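Local coordinates for protein galectin (Xenopus laevis, PDB 3WUD) that binds beta-galactosides such as lactose as a dimeric proto-type galectin, a lectin built on a beta-sandwich, at residues V8-S13 against I120-M125; L20-F25 against K131-H136; N43-F48 against I113-D118; T88-E93 against V101-G106. All coordinates share one frame; numbering follows the deposited sequence.

Interaction 1 (V8-S13 against I120-M125)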
loop_
_atom_site.group_PDB
_atom_site.type_symbol
_atom_site.label_atom_id
_atom_site.label_comp_id
_atom_site.label_asym_id
_atom_site.label_seq_id
_atom_site.Cartn_x
_atom_site.Cartn_y
_atom_site.Cartn_z
ATOM N N VAL A 8 -6.854 -0.679 -3.252
ATOM C CA VAL A 8 -6.556 -2.085 -3.254
ATOM C C VAL A 8 -5.013 -2.186 -3.255
ATOM O O VAL A 8 -4.341 -1.353 -3.878
ATOM C CB VAL A 8 -7.066 -2.745 -4.548
ATOM C CG1 VAL A 8 -6.357 -4.096 -4.783
ATOM C CG2 VAL A 8 -8.571 -2.912 -4.468
ATOM N N MET A 9 -4.486 -3.088 -2.483
ATOM C CA MET A 9 -3.048 -3.477 -2.603
ATOM C C MET A 9 -3.035 -4.947 -2.877
ATOM O O MET A 9 -3.749 -5.741 -2.209
ATOM C CB MET A 9 -2.300 -3.192 -1.307
ATOM C CG MET A 9 -0.801 -3.041 -1.468
ATOM S SD MET A 9 0.109 -2.590 0.060
ATOM C CE MET A 9 -1.033 -1.333 0.580
ATOM N N ASN A 10 -2.162 -5.354 -3.798
ATOM C CA ASN A 10 -2.120 -6.745 -4.157
ATOM C C ASN A 10 -0.665 -7.200 -4.376
ATOM O O ASN A 10 0.164 -6.417 -4.854
ATOM C CB ASN A 10 -2.931 -6.878 -5.483
ATOM C CG ASN A 10 -3.180 -8.344 -5.919
ATOM O OD1 ASN A 10 -3.022 -8.700 -7.118
ATOM N ND2 ASN A 10 -3.611 -9.157 -5.010
ATOM N N ASN A 11 -0.422 -8.467 -4.047
ATOM C CA ASN A 11 0.879 -9.206 -4.243
ATOM C C ASN A 11 1.998 -8.651 -3.416
ATOM O O ASN A 11 3.150 -8.649 -3.822
ATOM C CB ASN A 11 1.205 -9.394 -5.718
ATOM C CG ASN A 11 0.317 -10.498 -6.376
ATOM O OD1 ASN A 11 -0.307 -11.373 -5.694
ATOM N ND2 ASN A 11 0.236 -10.443 -7.706
ATOM N N PHE A 12 1.637 -8.134 -2.233
ATOM C CA PHE A 12 2.559 -8.067 -1.105
ATOM C C PHE A 12 2.502 -9.485 -0.476
ATOM O O PHE A 12 1.715 -10.329 -0.877
ATOM C CB PHE A 12 2.172 -6.949 -0.140
ATOM C CG PHE A 12 0.815 -7.160 0.532
ATOM C CD1 PHE A 12 0.727 -7.712 1.806
ATOM C CD2 PHE A 12 -0.384 -6.806 -0.124
ATOM C CE1 PHE A 12 -0.485 -7.957 2.429
ATOM C CE2 PHE A 12 -1.593 -7.082 0.464
ATOM C CZ PHE A 12 -1.647 -7.660 1.762
ATOM N N SER A 13 3.327 -9.781 0.510
ATOM C CA SER A 13 3.166 -11.040 1.277
ATOM C C SER A 13 3.276 -10.850 2.762
ATOM O O SER A 13 4.344 -10.523 3.305
ATOM C CB SER A 13 4.066 -12.212 0.799
ATOM O OG SER A 13 5.291 -11.769 0.340
ATOM N N ILE A 120 -0.987 -14.050 3.179
ATOM C CA ILE A 120 -1.881 -12.949 2.816
ATOM C C ILE A 120 -1.231 -12.057 1.775
ATOM O O ILE A 120 -0.161 -11.462 2.002
ATOM C CB ILE A 120 -2.381 -12.193 4.041
ATOM C CG1 ILE A 120 -3.292 -13.146 4.842
ATOM C CG2 ILE A 120 -3.100 -10.884 3.629
ATOM C CD1 ILE A 120 -3.569 -12.761 6.252
ATOM N N THR A 121 -1.942 -11.923 0.658
ATOM C CA THR A 121 -1.444 -11.171 -0.479
ATOM C C THR A 121 -2.366 -10.050 -0.987
ATOM O O THR A 121 -2.040 -9.426 -1.965
ATOM C CB THR A 121 -1.136 -12.128 -1.652
ATOM O OG1 THR A 121 -2.373 -12.740 -2.084
ATOM C CG2 THR A 121 -0.095 -13.132 -1.179
ATOM N N PHE A 122 -3.494 -9.837 -0.339
ATOM C CA PHE A 122 -4.465 -8.893 -0.811
ATOM C C PHE A 122 -5.047 -8.049 0.328
ATOM O O PHE A 122 -5.377 -8.584 1.365
ATOM C CB PHE A 122 -5.618 -9.618 -1.525
ATOM C CG PHE A 122 -6.710 -8.685 -2.067
ATOM C CD1 PHE A 122 -7.823 -8.402 -1.317
ATOM C CD2 PHE A 122 -6.606 -8.162 -3.336
ATOM C CE1 PHE A 122 -8.848 -7.619 -1.808
ATOM C CE2 PHE A 122 -7.638 -7.366 -3.860
ATOM C CZ PHE A 122 -8.713 -7.048 -3.061
ATOM N N LEU A 123 -5.200 -6.784 0.059
ATOM C CA LEU A 123 -5.777 -5.827 0.958
ATOM C C LEU A 123 -6.708 -4.896 0.183
ATOM O O LEU A 123 -6.404 -4.402 -0.917
ATOM C CB LEU A 123 -4.671 -5.005 1.577
ATOM C CG LEU A 123 -5.104 -3.788 2.416
ATOM C CD1 LEU A 123 -5.697 -2.516 1.821
ATOM C CD2 LEU A 123 -5.909 -4.151 3.593
ATOM N N SER A 124 -7.871 -4.623 0.733
ATOM C CA SER A 124 -8.634 -3.489 0.162
ATOM C C SER A 124 -9.305 -2.712 1.288
ATOM O O SER A 124 -9.483 -3.180 2.377
ATOM C CB SER A 124 -9.657 -3.909 -0.902
ATOM O OG SER A 124 -10.682 -4.731 -0.347
ATOM N N MET A 125 -9.658 -1.489 1.014
ATOM C CA MET A 125 -10.327 -0.719 2.067
ATOM C C MET A 125 -11.285 0.275 1.445
ATOM O O MET A 125 -11.123 0.702 0.281
ATOM C CB MET A 125 -9.308 -0.065 2.961
ATOM C CG MET A 125 -8.465 0.956 2.236
ATOM S SD MET A 125 -7.044 1.425 3.222
ATOM C CE MET A 125 -7.358 3.109 3.692
HETATM O O HOH W 1 -3.063 -11.643 -4.565
#
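Phe12 lies over the backbone of strand 120-126, with Thr121 CA above one face of its ring toward the rim and the Leu123 N-H group at its edge. Its CG sits between backbone N and carbonyl carbon (chi1 64°), and the end of the ring comes over to the neighbouring strand. There CZ touches Ile120 CG2 at 4.0 Å and CE2 meets Leu123 CB at 3.9 Å. On the opposite side of the sheet Val8 CG1 packs against Phe122 CE2 at 3.6 Å, and Asn10 ND2 sits at the edge of the same Phe122 ring. Between these two layers run the antiparallel bonds: Met9 N to Leu123 O (2.8 Å) and Leu123 N back to Met9 O (2.9 Å). At the corner, Asn11 N donates to Thr121 O at 2.8 Å, bent to 144°. At the polar end one water links Asn11 OD1, to which it donates, with Thr121 OG1, and takes a weak bond from Asn10 ND2. Val8, Met9 and Asn10 also pair with a strand of the second subunit, continuing the sheet across the dimer. Apolar contacts on both faces thus give way, at the corner, to a hydrated end where a water joins three side chains.

Interaction 2 (L20-F25 against K131-H136)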
loop_
_atom_site.group_PDB
_atom_site.type_symbol
_atom_site.label_atom_id
_atom_site.label_comp_id
_atom_site.label_asym_id
_atom_site.label_seq_id
_atom_site.Cartn_x
_atom_site.Cartn_y
_atom_site.Cartn_z
ATOM N N LEU A 20 0.359 -6.549 9.770
ATOM C CA LEU A 20 0.204 -5.480 8.808
ATOM C C LEU A 20 -0.509 -4.382 9.608
ATOM O O LEU A 20 -1.568 -4.624 10.170
ATOM C CB LEU A 20 -0.620 -5.977 7.627
ATOM C CG LEU A 20 -0.964 -4.933 6.533
ATOM C CD1 LEU A 20 -1.518 -5.545 5.266
ATOM C CD2 LEU A 20 -1.994 -3.907 7.021
ATOM N N GLU A 21 0.127 -3.253 9.749
ATOM C CA GLU A 21 -0.478 -2.088 10.410
ATOM C C GLU A 21 -1.000 -1.131 9.409
ATOM O O GLU A 21 -0.297 -0.779 8.483
ATOM C CB GLU A 21 0.552 -1.327 11.256
ATOM C CG GLU A 21 -0.101 -0.130 11.964
ATOM C CD GLU A 21 0.875 0.967 12.331
ATOM O OE1 GLU A 21 0.542 2.181 12.136
ATOM O OE2 GLU A 21 1.963 0.604 12.817
ATOM N N LEU A 22 -2.253 -0.693 9.576
ATOM C CA LEU A 22 -2.867 0.307 8.702
ATOM C C LEU A 22 -3.212 1.557 9.527
ATOM O O LEU A 22 -3.765 1.433 10.608
ATOM C CB LEU A 22 -4.144 -0.224 8.050
ATOM C CG LEU A 22 -4.702 0.572 6.864
ATOM C CD1 LEU A 22 -5.149 -0.325 5.734
ATOM C CD2 LEU A 22 -5.860 1.507 7.267
ATOM N N LYS A 23 -2.857 2.729 9.012
ATOM C CA LYS A 23 -3.276 3.989 9.597
ATOM C C LYS A 23 -4.078 4.738 8.540
ATOM O O LYS A 23 -3.675 4.822 7.395
ATOM C CB LYS A 23 -2.044 4.802 10.059
ATOM C CG LYS A 23 -2.391 6.072 10.830
ATOM C CD LYS A 23 -1.127 6.755 11.358
ATOM C CE LYS A 23 -0.662 6.135 12.652
ATOM N NZ LYS A 23 0.530 6.876 13.201
ATOM N N GLY A 24 -5.192 5.366 8.919
ATOM C CA GLY A 24 -6.046 6.003 7.947
ATOM C C GLY A 24 -6.868 7.074 8.654
ATOM O O GLY A 24 -6.932 7.092 9.890
ATOM N N PHE A 25 -7.572 7.891 7.862
ATOM C CA PHE A 25 -8.407 8.960 8.394
ATOM C C PHE A 25 -9.871 8.643 8.111
ATOM O O PHE A 25 -10.217 8.369 6.999
ATOM C CB PHE A 25 -8.052 10.351 7.798
ATOM C CG PHE A 25 -8.799 11.504 8.465
ATOM C CD1 PHE A 25 -8.243 12.185 9.540
ATOM C CD2 PHE A 25 -10.040 11.879 8.000
ATOM C CE1 PHE A 25 -8.930 13.232 10.145
ATOM C CE2 PHE A 25 -10.751 12.944 8.600
ATOM C CZ PHE A 25 -10.199 13.589 9.673
ATOM N N LYS A 131 -3.460 6.678 5.180
ATOM C CA LYS A 131 -2.346 7.531 5.617
ATOM C C LYS A 131 -1.072 6.689 5.484
ATOM O O LYS A 131 -0.140 7.153 4.870
ATOM C CB LYS A 131 -2.580 8.050 7.058
ATOM C CG LYS A 131 -1.392 8.712 7.771
ATOM C CD LYS A 131 -0.791 9.893 7.055
ATOM C CE LYS A 131 0.632 10.171 7.580
ATOM N NZ LYS A 131 1.439 8.920 7.911
ATOM N N ALA A 132 -1.024 5.477 6.032
ATOM C CA ALA A 132 0.178 4.648 5.947
ATOM C C ALA A 132 -0.189 3.163 6.066
ATOM O O ALA A 132 -1.144 2.792 6.796
ATOM C CB ALA A 132 1.164 4.999 7.041
ATOM N N ILE A 133 0.619 2.324 5.412
ATOM C CA ILE A 133 0.627 0.871 5.684
ATOM C C ILE A 133 2.044 0.414 5.996
ATOM O O ILE A 133 3.014 0.861 5.359
ATOM C CB ILE A 133 0.055 0.050 4.491
ATOM C CG1 ILE A 133 -1.445 0.355 4.375
ATOM C CG2 ILE A 133 0.276 -1.480 4.682
ATOM C CD1 ILE A 133 -2.133 -0.043 3.084
ATOM N N SER A 134 2.194 -0.495 6.959
ATOM C CA SER A 134 3.511 -1.067 7.182
ATOM C C SER A 134 3.454 -2.535 7.578
ATOM O O SER A 134 2.461 -3.000 8.198
ATOM C CB SER A 134 4.300 -0.239 8.198
ATOM O OG SER A 134 3.690 -0.333 9.450
ATOM N N LEU A 135 4.507 -3.286 7.222
ATOM C CA LEU A 135 4.566 -4.709 7.538
ATOM C C LEU A 135 5.574 -4.954 8.637
ATOM O O LEU A 135 6.686 -4.417 8.609
ATOM C CB LEU A 135 4.927 -5.525 6.314
ATOM C CG LEU A 135 4.044 -5.176 5.137
ATOM C CD1 LEU A 135 4.600 -5.826 3.859
ATOM C CD2 LEU A 135 2.582 -5.544 5.389
ATOM N N HIS A 136 5.181 -5.727 9.632
ATOM C CA HIS A 136 6.086 -6.063 10.733
ATOM C C HIS A 136 6.224 -7.577 10.753
ATOM O O HIS A 136 6.977 -8.151 9.946
ATOM C CB HIS A 136 5.544 -5.506 12.038
ATOM C CG HIS A 136 5.173 -4.053 11.949
ATOM N ND1 HIS A 136 6.103 -3.043 12.075
ATOM C CD2 HIS A 136 3.988 -3.443 11.704
ATOM C CE1 HIS A 136 5.503 -1.876 11.942
ATOM N NE2 HIS A 136 4.220 -2.089 11.714
ATOM O OXT HIS A 136 5.527 -8.248 11.508
#
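The His136 ring turns its edge to Glu21, whose CB lies in the ring plane, 3.8 Å from His136 NE2. The Glu21 carboxylate is nearly parallel to the ring, the two planes 13° apart, but OE2 stays 3.7 Å from His136 NE2, approaching obliquely. Ser134 OG sits beside this pair, 3.8 Å from Glu21 CB. These groups decorate one face of an antiparallel strand pair in the five-stranded sheet of the galectin beta-sandwich, strand 129-135 being its outermost strand within the chain. Glu21 and Ser134 form a hydrogen-bonded pair, as do Lys23 and Ala132; the bond from Lys23 N to Ala132 O is almost straight, 176° at the hydrogen. Ala132, Ile133 and Ser134 pair in turn with an antiparallel strand of the second subunit, so the sheet runs on through the dimer.

The other face is apolar and turned to the interior. Leu20 CG packs on Leu135 CD2 at 3.8 Å, and its CD2 meets Ile133 CG2. Leu22 CD1 touches both CG1 and CD1 of Ile133. Leu20 also reaches Phe12 and Leu14 of strand 12-14.

Toward Gly24 the regular register is interrupted by a classic beta bulge, in which Lys131 and Ala132 both face Lys23. The aliphatic parts of the two lysines run side by side, pointing the same way, while Lys23 NZ and Lys131 NZ, like charges, stay 5.7 Å apart. Lys23 O accepts two bonds from the same face of its carbonyl plane, from Lys131 N at 2.9 Å and Ala132 N at 3.1 Å.

Interaction 3 (N43-F48 against I113-D118). With GAL (beta-D-galactopyranose), chain B.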
loop_
_atom_site.group_PDB
_atom_site.type_symbol
_atom_site.label_atom_id
_atom_site.label_comp_id
_atom_site.label_asym_id
_atom_site.label_seq_id
_atom_site.Cartn_x
_atom_site.Cartn_y
_atom_site.Cartn_z
ATOM N N ASN A 43 -11.981 -13.323 -2.046
ATOM C CA ASN A 43 -11.587 -14.182 -0.955
ATOM C C ASN A 43 -10.915 -13.357 0.177
ATOM O O ASN A 43 -9.755 -12.972 0.136
ATOM C CB ASN A 43 -10.638 -15.255 -1.466
ATOM C CG ASN A 43 -11.351 -16.288 -2.367
ATOM O OD1 ASN A 43 -12.104 -17.076 -1.890
ATOM N ND2 ASN A 43 -11.216 -16.148 -3.648
ATOM N N TYR A 44 -11.732 -13.034 1.166
ATOM C CA TYR A 44 -11.304 -12.239 2.320
ATOM C C TYR A 44 -11.241 -13.200 3.474
ATOM O O TYR A 44 -12.243 -13.750 3.946
ATOM C CB TYR A 44 -12.253 -11.084 2.650
ATOM C CG TYR A 44 -12.640 -10.131 1.563
ATOM C CD1 TYR A 44 -11.835 -9.813 0.445
ATOM C CD2 TYR A 44 -13.837 -9.422 1.675
ATOM C CE1 TYR A 44 -12.232 -8.874 -0.521
ATOM C CE2 TYR A 44 -14.241 -8.472 0.716
ATOM C CZ TYR A 44 -13.448 -8.194 -0.354
ATOM O OH TYR A 44 -13.941 -7.268 -1.236
ATOM N N VAL A 45 -10.020 -13.378 3.988
ATOM C CA VAL A 45 -9.824 -13.993 5.273
ATOM C C VAL A 45 -10.473 -13.172 6.401
ATOM O O VAL A 45 -11.046 -13.727 7.301
ATOM C CB VAL A 45 -8.299 -14.237 5.562
ATOM C CG1 VAL A 45 -8.176 -15.013 6.835
ATOM C CG2 VAL A 45 -7.644 -15.074 4.439
ATOM N N ILE A 46 -10.356 -11.855 6.336
ATOM C CA ILE A 46 -11.153 -10.912 7.206
ATOM C C ILE A 46 -11.700 -9.710 6.412
ATOM O O ILE A 46 -11.043 -9.072 5.616
ATOM C CB ILE A 46 -10.405 -10.473 8.505
ATOM C CG1 ILE A 46 -11.366 -9.738 9.471
ATOM C CG2 ILE A 46 -9.230 -9.613 8.149
ATOM C CD1 ILE A 46 -10.722 -9.516 10.849
ATOM N N HIS A 47 -12.978 -9.406 6.701
ATOM C CA HIS A 47 -13.660 -8.199 6.372
ATOM C C HIS A 47 -13.911 -7.592 7.729
ATOM O O HIS A 47 -14.654 -8.179 8.543
ATOM C CB HIS A 47 -14.970 -8.493 5.629
ATOM C CG HIS A 47 -15.911 -7.318 5.504
ATOM N ND1 HIS A 47 -15.719 -6.292 4.610
ATOM C CD2 HIS A 47 -17.086 -7.080 6.113
ATOM C CE1 HIS A 47 -16.764 -5.468 4.668
ATOM N NE2 HIS A 47 -17.619 -5.967 5.535
ATOM N N PHE A 48 -13.237 -6.485 7.994
ATOM C CA PHE A 48 -13.207 -5.775 9.256
ATOM C C PHE A 48 -13.980 -4.478 9.068
ATOM O O PHE A 48 -13.569 -3.609 8.299
ATOM C CB PHE A 48 -11.754 -5.461 9.604
ATOM C CG PHE A 48 -11.583 -4.639 10.831
ATOM C CD1 PHE A 48 -11.602 -5.244 12.083
ATOM C CD2 PHE A 48 -11.388 -3.264 10.750
ATOM C CE1 PHE A 48 -11.424 -4.497 13.234
ATOM C CE2 PHE A 48 -11.233 -2.480 11.906
ATOM C CZ PHE A 48 -11.284 -3.120 13.146
ATOM N N ILE A 113 -9.572 -18.170 11.007
ATOM C CA ILE A 113 -9.252 -18.309 9.591
ATOM C C ILE A 113 -9.908 -19.621 9.133
ATOM O O ILE A 113 -9.599 -20.684 9.697
ATOM C CB ILE A 113 -7.741 -18.389 9.278
ATOM C CG1 ILE A 113 -6.984 -17.073 9.543
ATOM C CG2 ILE A 113 -7.574 -18.745 7.813
ATOM C CD1 ILE A 113 -5.473 -17.234 9.423
ATOM N N ARG A 114 -10.753 -19.492 8.113
ATOM C CA ARG A 114 -11.818 -20.422 7.743
ATOM C C ARG A 114 -11.563 -21.031 6.388
ATOM O O ARG A 114 -12.433 -21.727 5.796
ATOM C CB ARG A 114 -13.115 -19.586 7.603
ATOM C CG ARG A 114 -13.589 -19.019 8.935
ATOM C CD ARG A 114 -14.766 -18.049 8.745
ATOM N NE ARG A 114 -15.449 -17.862 9.985
ATOM C CZ ARG A 114 -16.371 -16.898 10.202
ATOM N NH1 ARG A 114 -16.706 -16.043 9.249
ATOM N NH2 ARG A 114 -16.970 -16.846 11.362
ATOM N N MET A 115 -10.412 -20.703 5.845
ATOM C CA MET A 115 -10.150 -20.998 4.445
ATOM C C MET A 115 -8.672 -21.323 4.311
ATOM O O MET A 115 -7.896 -20.975 5.206
ATOM C CB MET A 115 -10.563 -19.870 3.509
ATOM C CG MET A 115 -9.790 -18.537 3.598
ATOM S SD MET A 115 -10.411 -17.314 2.408
ATOM C CE MET A 115 -11.942 -16.938 3.250
ATOM N N PRO A 116 -8.314 -22.038 3.216
ATOM C CA PRO A 116 -6.941 -22.364 2.989
ATOM C C PRO A 116 -6.151 -21.124 2.713
ATOM O O PRO A 116 -6.584 -20.278 1.915
ATOM C CB PRO A 116 -6.954 -23.253 1.734
ATOM C CG PRO A 116 -8.376 -23.533 1.431
ATOM C CD PRO A 116 -9.192 -22.498 2.130
ATOM N N LEU A 117 -4.966 -21.045 3.327
ATOM C CA LEU A 117 -4.147 -19.848 3.285
ATOM C C LEU A 117 -2.671 -20.163 3.523
ATOM O O LEU A 117 -2.317 -20.764 4.545
ATOM C CB LEU A 117 -4.669 -18.841 4.366
ATOM C CG LEU A 117 -4.038 -17.478 4.466
ATOM C CD1 LEU A 117 -4.318 -16.632 3.228
ATOM C CD2 LEU A 117 -4.487 -16.715 5.698
ATOM N N ASP A 118 -1.821 -19.696 2.607
ATOM C CA ASP A 118 -0.356 -19.793 2.734
ATOM C C ASP A 118 0.103 -18.407 3.273
ATOM O O ASP A 118 0.531 -18.286 4.414
ATOM C CB ASP A 118 0.222 -20.162 1.324
ATOM C CG ASP A 118 1.765 -20.200 1.248
ATOM O OD1 ASP A 118 2.396 -20.890 2.072
ATOM O OD2 ASP A 118 2.332 -19.591 0.296
HETATM C C1 GAL B . -23.557 -6.870 5.153
HETATM C C2 GAL B . -22.956 -5.676 4.425
HETATM C C3 GAL B . -21.629 -5.984 3.734
HETATM C C4 GAL B . -20.717 -6.706 4.734
HETATM C C5 GAL B . -21.474 -7.882 5.369
HETATM C C6 GAL B . -20.695 -8.678 6.392
HETATM O O2 GAL B . -23.853 -5.234 3.415
HETATM O O3 GAL B . -21.094 -4.791 3.188
HETATM O O4 GAL B . -20.301 -5.796 5.762
HETATM O O5 GAL B . -22.660 -7.473 6.063
HETATM O O6 GAL B . -21.416 -9.763 6.945
HETATM O O HOH W 2 -11.514 -16.332 7.806
#
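Val45 carries the contact with the loop 113-118, and its two methyl branches go to different partners. From CB, CG1 stands anti to the backbone N (chi1 -174°) and meets Ile113 CG1 at 3.6 Å and Ile113 CG2 at 3.9 Å. The other branch, CG2, touches both methyls of Leu117, CD2 at 3.8 Å and CD1 slightly farther, and has Met115 SD at 4.1 Å. Met115 passes on beyond the valine: its chain bends at chi3 (73°), bringing CE to 3.3 Å from Tyr44 O.

No direct hydrogen bond joins the segments. A water donates to Val45 O at 2.7 Å and accepts a weak bond from Arg114 N. Val45 and Ile46 both face Leu37, a classic beta bulge at the corner in strand 43-51.

Two residues beyond Val45, His47 belongs to the glycan pocket. Its NE2 is hydrogen-bonded to O4 of the galactose at 2.7 Å, with O4 near the ring plane, while ND1 is bonded to Asn36 OD1, which would fix the rotation of the imidazole. Arg51, Glu55, Asn64 and Glu74 supply further bonds to the sugar. The loop itself does not touch His47: apolar side chains and one water hold it against the corner of a strand whose continuation carries His47 to the sugar-binding face. Apolar packing at the corner and polar sugar recognition at His47 thus occupy separate places on one strand.

Interaction 4 (T88-E93 against V101-G106)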
loop_
_atom_site.group_PDB
_atom_site.type_symbol
_atom_site.label_atom_id
_atom_site.label_comp_id
_atom_site.label_asym_id
_atom_site.label_seq_id
_atom_site.Cartn_x
_atom_site.Cartn_y
_atom_site.Cartn_z
ATOM N N THR A 88 -7.089 6.702 12.759
ATOM C CA THR A 88 -7.061 5.472 13.502
ATOM C C THR A 88 -5.937 4.598 12.959
ATOM O O THR A 88 -5.523 4.812 11.865
ATOM C CB THR A 88 -8.404 4.740 13.472
ATOM O OG1 THR A 88 -8.342 3.664 14.431
ATOM C CG2 THR A 88 -8.716 4.237 12.036
ATOM N N SER A 89 -5.439 3.665 13.768
ATOM C CA SER A 89 -4.423 2.684 13.366
ATOM C C SER A 89 -4.857 1.323 13.878
ATOM O O SER A 89 -5.339 1.190 15.019
ATOM C CB SER A 89 -3.027 3.085 13.892
ATOM O OG SER A 89 -3.004 2.979 15.278
ATOM N N ILE A 90 -4.787 0.292 13.034
ATOM C CA ILE A 90 -5.161 -1.068 13.418
ATOM C C ILE A 90 -4.045 -2.013 12.946
ATOM O O ILE A 90 -3.526 -1.776 11.803
ATOM C CB ILE A 90 -6.519 -1.452 12.752
ATOM C CG1 ILE A 90 -7.622 -0.424 13.108
ATOM C CG2 ILE A 90 -6.934 -2.883 13.091
ATOM C CD1 ILE A 90 -8.197 0.273 11.909
ATOM N N CYS A 91 -3.698 -3.054 13.741
ATOM C CA CYS A 91 -2.693 -4.106 13.304
ATOM C C CYS A 91 -3.432 -5.420 13.145
ATOM O O CYS A 91 -4.219 -5.849 13.997
ATOM C CB CYS A 91 -1.400 -4.345 14.189
ATOM S SG CYS A 91 0.064 -4.633 13.105
ATOM N N PHE A 92 -3.176 -6.069 12.046
ATOM C CA PHE A 92 -3.686 -7.422 11.782
ATOM C C PHE A 92 -2.533 -8.399 11.850
ATOM O O PHE A 92 -1.661 -8.279 11.038
ATOM C CB PHE A 92 -4.361 -7.438 10.417
ATOM C CG PHE A 92 -5.482 -6.428 10.288
ATOM C CD1 PHE A 92 -6.803 -6.808 10.476
ATOM C CD2 PHE A 92 -5.184 -5.140 9.878
ATOM C CE1 PHE A 92 -7.818 -5.868 10.320
ATOM C CE2 PHE A 92 -6.171 -4.219 9.740
ATOM C CZ PHE A 92 -7.499 -4.593 9.969
ATOM N N GLU A 93 -2.513 -9.294 12.849
ATOM C CA GLU A 93 -1.427 -10.238 13.049
ATOM C C GLU A 93 -1.909 -11.574 12.533
ATOM O O GLU A 93 -3.009 -12.020 12.906
ATOM C CB GLU A 93 -1.067 -10.351 14.529
ATOM C CG GLU A 93 -0.092 -11.475 14.821
ATOM C CD GLU A 93 0.214 -11.625 16.305
ATOM O OE1 GLU A 93 0.231 -10.592 16.987
ATOM O OE2 GLU A 93 0.460 -12.782 16.752
ATOM N N VAL A 101 -6.564 -9.045 15.824
ATOM C CA VAL A 101 -6.800 -7.653 15.424
ATOM C C VAL A 101 -6.463 -6.810 16.631
ATOM O O VAL A 101 -7.063 -7.038 17.699
ATOM C CB VAL A 101 -8.228 -7.394 15.080
ATOM C CG1 VAL A 101 -8.470 -5.936 14.721
ATOM C CG2 VAL A 101 -8.685 -8.353 13.934
ATOM N N LYS A 102 -5.532 -5.894 16.449
ATOM C CA LYS A 102 -5.017 -5.043 17.595
ATOM C C LYS A 102 -5.366 -3.593 17.324
ATOM O O LYS A 102 -4.980 -3.003 16.303
ATOM C CB LYS A 102 -3.477 -5.217 17.734
ATOM C CG LYS A 102 -2.960 -6.616 17.691
ATOM C CD LYS A 102 -1.434 -6.620 17.845
ATOM C CE LYS A 102 -0.827 -7.930 17.424
ATOM N NZ LYS A 102 0.579 -7.722 16.995
ATOM N N LEU A 103 -6.111 -2.991 18.254
ATOM C CA LEU A 103 -6.622 -1.682 18.155
ATOM C C LEU A 103 -5.709 -0.697 18.917
ATOM O O LEU A 103 -4.878 -1.120 19.786
ATOM C CB LEU A 103 -8.032 -1.648 18.674
ATOM C CG LEU A 103 -8.985 -2.623 17.940
ATOM C CD1 LEU A 103 -10.333 -2.643 18.607
ATOM C CD2 LEU A 103 -9.060 -2.277 16.453
ATOM N N SER A 104 -5.901 0.574 18.582
ATOM C CA SER A 104 -5.074 1.693 19.023
ATOM C C SER A 104 -5.107 1.905 20.517
ATOM O O SER A 104 -4.162 2.432 21.066
ATOM C CB SER A 104 -5.536 3.009 18.343
ATOM O OG SER A 104 -6.942 3.308 18.607
ATOM N N ASP A 105 -6.182 1.518 21.175
ATOM C CA ASP A 105 -6.330 1.629 22.622
ATOM C C ASP A 105 -5.900 0.366 23.382
ATOM O O ASP A 105 -6.232 0.183 24.524
ATOM C CB ASP A 105 -7.802 2.037 22.968
ATOM C CG ASP A 105 -8.806 0.908 22.712
ATOM O OD1 ASP A 105 -9.965 0.924 23.226
ATOM O OD2 ASP A 105 -8.430 -0.052 22.021
ATOM N N GLY A 106 -5.177 -0.544 22.721
ATOM C CA GLY A 106 -4.765 -1.759 23.305
ATOM C C GLY A 106 -5.726 -2.942 23.273
ATOM O O GLY A 106 -5.312 -4.071 23.574
HETATM O O HOH W 3 -8.628 3.950 16.895
HETATM O O HOH W 4 -7.919 1.265 16.384
#
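Cys91 and Lys102 exchange both of their backbone hydrogen bonds: Cys91 N donates to Lys102 O at 2.9 Å and Lys102 N returns to Cys91 O at 2.8 Å, each acceptor reached in its carbonyl plane. Farther along, direct pairing gives way to water. Ser89 O takes a bond from one water, which itself accepts from Ser104 N at 3.1 Å, bridging a direct separation of 3.7 Å. The chain then reverses in a type I turn, where Gly106 N donates to Leu103 O. On the face with Cys91, the extended Lys102 chain brings NZ to Glu93 as a weakly bonded salt bridge whose exact geometry is doubtful; Glu93 OE2 is bonded to Gln95 NE2. Cys91 SG is in a disulfide with Cys19 of the neighbouring strand 19-26. The opposite face is apolar: Ile90 CG2 packs alongside Val101 CG1 at 3.8 Å and Leu103 CD2 at 4.0 Å, all three pointing the same way, and Phe92 CD1 approaches Val101 CG2. Phe48 of the facing sheet covers this layer, meeting the Phe92 ring edge-to-face. This is an antiparallel beta hairpin, strands 86-95 and 98-103, part of the five-stranded sheet of the galectin beta-sandwich.

Interaction 1 pairs the N-terminal strand, and interaction 2 the C-terminal strand, with a distant strand, each in a different sheet; where they meet, Phe12 CE1 lies 3.9 Å from Leu20 CD1. Both reach the second subunit. Interaction 4 shares the five-stranded sheet with interaction 2; Leu22 N is 2.8 Å from Ile90 O, a probable hydrogen bond. Segment 43-48 of interaction 3 belongs to the sheet of interaction 1, and Phe122 CE1 touches Tyr44 CE1 at 3.8 Å. Phe48 crosses the sandwich, its CE1 3.6 Å from Val101 CG1 of interaction 4. Only interaction 3 includes a residue of the glycan pocket; the side chain of Ser124 in interaction 1 is about 11 Å from the galactose.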